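Local coordinates for peptide ABC transporter, peptide-binding protein (Thermus thermophilus, PDB 2D5W) that binds oligopeptides and probably delivers them to an ABC transporter for uptake across the membrane, at residues A[417-422]-A[438-443]. Residues are numbered along the deposited sequence; the frame is centred on the assembly and turned at random.
Sequences VRERTQ and INNAPS
The side-chain amides of Q422 and N440 meet edge to edge from opposite directions, their planes only 22° apart, while I438 lies over one face of the Q422 amide with CD1 3.7 Å from CD. Two hydrogen bonds close a ring: N440 ND2 gives a nearly straight bond (168°) to Q422 OE1 at 2.9 Å, and Q422 NE2 returns one to N440 OD1 at 3.0 Å. Each uses an in-plane lone pair of its acceptor, so neither amide can rotate without breaking both. Carboxamides suit the place because each carries a donor and an acceptor side by side. Q422, extended beyond CG, reaches outward from helix 416-431, the connection of a beta-alpha-beta crossover between parallel strands 401-410 and 435-438; N440 follows the second strand. On the same helix, R418 forms a salt bridge with the bound peptide's backbone. The other N-H of N440 ND2 is used by a water at 2.9 Å, which donates to E419 OE2, an oxygen that also accepts from G414 N. N440 OD1 takes a further, weak bond from T411 N. A leucine in place of Q422 would probably leave the N440 amide without its paired partner and freer to turn.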
loop_
_atom_site.group_PDB
_atom_site.type_symbol
_atom_site.label_atom_id
_atom_site.label_comp_id
_atom_site.label_asym_id
_atom_site.label_seq_id
_atom_site.Cartn_x
_atom_site.Cartn_y
_atom_site.Cartn_z
ATOM N N VAL A 417 -6.500 -17.513 5.766
ATOM C CA VAL A 417 -6.684 -17.019 7.123
ATOM C C VAL A 417 -7.822 -15.993 7.179
ATOM O O VAL A 417 -8.544 -15.916 8.175
ATOM C CB VAL A 417 -5.367 -16.438 7.716
ATOM C CG1 VAL A 417 -5.092 -15.047 7.176
ATOM C CG2 VAL A 417 -5.448 -16.440 9.239
ATOM N N ARG A 418 -8.002 -15.217 6.113
ATOM C CA ARG A 418 -9.092 -14.246 6.072
ATOM C C ARG A 418 -10.438 -14.947 5.889
ATOM O O ARG A 418 -11.448 -14.516 6.448
ATOM C CB ARG A 418 -8.861 -13.236 4.948
ATOM C CG ARG A 418 -7.841 -12.182 5.315
ATOM C CD ARG A 418 -7.478 -11.319 4.134
ATOM N NE ARG A 418 -6.602 -10.228 4.538
ATOM C CZ ARG A 418 -5.924 -9.461 3.692
ATOM N NH1 ARG A 418 -6.018 -9.665 2.383
ATOM N NH2 ARG A 418 -5.150 -8.493 4.160
ATOM N N GLU A 419 -10.461 -16.017 5.100
ATOM C CA GLU A 419 -11.698 -16.757 4.899
ATOM C C GLU A 419 -12.097 -17.387 6.237
ATOM O O GLU A 419 -13.279 -17.431 6.584
ATOM C CB GLU A 419 -11.500 -17.802 3.790
ATOM C CG GLU A 419 -11.252 -17.128 2.432
ATOM C CD GLU A 419 -10.860 -18.073 1.311
ATOM O OE1 GLU A 419 -10.094 -19.026 1.563
ATOM O OE2 GLU A 419 -11.297 -17.840 0.161
ATOM N N ARG A 420 -11.108 -17.846 6.998
ATOM C CA ARG A 420 -11.358 -18.427 8.314
ATOM C C ARG A 420 -11.830 -17.332 9.276
ATOM O O ARG A 420 -12.710 -17.554 10.112
ATOM C CB ARG A 420 -10.082 -19.081 8.853
ATOM C CG ARG A 420 -9.714 -20.397 8.161
ATOM C CD ARG A 420 -8.282 -20.810 8.486
ATOM N NE ARG A 420 -8.051 -20.844 9.926
ATOM C CZ ARG A 420 -6.877 -20.613 10.506
ATOM N NH1 ARG A 420 -6.771 -20.661 11.826
ATOM N NH2 ARG A 420 -5.812 -20.324 9.771
ATOM N N THR A 421 -11.243 -16.145 9.150
ATOM C CA THR A 421 -11.611 -15.014 9.997
ATOM C C THR A 421 -13.080 -14.643 9.802
ATOM O O THR A 421 -13.808 -14.422 10.773
ATOM C CB THR A 421 -10.725 -13.790 9.686
ATOM O OG1 THR A 421 -9.371 -14.093 10.040
ATOM C CG2 THR A 421 -11.182 -12.569 10.473
ATOM N N GLN A 422 -13.518 -14.584 8.549
ATOM C CA GLN A 422 -14.907 -14.247 8.262
ATOM C C GLN A 422 -15.850 -15.226 8.952
ATOM O O GLN A 422 -16.837 -14.815 9.559
ATOM C CB GLN A 422 -15.164 -14.259 6.754
ATOM C CG GLN A 422 -14.479 -13.137 5.990
ATOM C CD GLN A 422 -14.743 -13.219 4.498
ATOM O OE1 GLN A 422 -14.559 -14.270 3.886
ATOM N NE2 GLN A 422 -15.177 -12.112 3.906
ATOM N N ILE A 438 -21.012 -12.986 2.600
ATOM C CA ILE A 438 -19.654 -13.048 2.083
ATOM C C ILE A 438 -19.621 -12.696 0.603
ATOM O O ILE A 438 -20.420 -13.201 -0.183
ATOM C CB ILE A 438 -19.065 -14.466 2.260
ATOM C CG1 ILE A 438 -19.155 -14.892 3.727
ATOM C CG2 ILE A 438 -17.623 -14.498 1.775
ATOM C CD1 ILE A 438 -18.374 -14.015 4.679
ATOM N N ASN A 439 -18.700 -11.821 0.222
ATOM C CA ASN A 439 -18.559 -11.434 -1.175
ATOM C C ASN A 439 -17.086 -11.160 -1.437
ATOM O O ASN A 439 -16.638 -10.016 -1.419
ATOM C CB ASN A 439 -19.402 -10.194 -1.480
ATOM C CG ASN A 439 -19.293 -9.769 -2.925
ATOM O OD1 ASN A 439 -18.955 -10.576 -3.792
ATOM N ND2 ASN A 439 -19.589 -8.504 -3.198
ATOM N N ASN A 440 -16.340 -12.231 -1.678
ATOM C CA ASN A 440 -14.907 -12.132 -1.902
ATOM C C ASN A 440 -14.510 -12.214 -3.368
ATOM O O ASN A 440 -15.230 -12.777 -4.194
ATOM C CB ASN A 440 -14.183 -13.235 -1.129
ATOM C CG ASN A 440 -14.505 -13.222 0.355
ATOM O OD1 ASN A 440 -14.882 -12.192 0.921
ATOM N ND2 ASN A 440 -14.337 -14.370 0.999
ATOM N N ALA A 441 -13.349 -11.651 -3.676
ATOM C CA ALA A 441 -12.821 -11.661 -5.034
ATOM C C ALA A 441 -11.305 -11.518 -4.948
ATOM O O ALA A 441 -10.766 -11.209 -3.887
ATOM C CB ALA A 441 -13.430 -10.513 -5.848
ATOM N N PRO A 442 -10.594 -11.744 -6.060
ATOM C CA PRO A 442 -9.132 -11.624 -6.043
ATOM C C PRO A 442 -8.636 -10.211 -5.754
ATOM O O PRO A 442 -9.347 -9.226 -5.977
ATOM C CB PRO A 442 -8.725 -12.065 -7.451
ATOM C CG PRO A 442 -9.847 -12.952 -7.889
ATOM C CD PRO A 442 -11.064 -12.234 -7.368
ATOM N N SER A 443 -7.404 -10.133 -5.264
ATOM C CA SER A 443 -6.737 -8.872 -4.978
ATOM C C SER A 443 -6.783 -7.967 -6.215
ATOM O O SER A 443 -7.049 -6.770 -6.110
ATOM C CB SER A 443 -5.283 -9.163 -4.581
ATOM O OG SER A 443 -4.470 -8.004 -4.624
HETATM O O HOH W 1 -13.734 -16.812 -0.384
#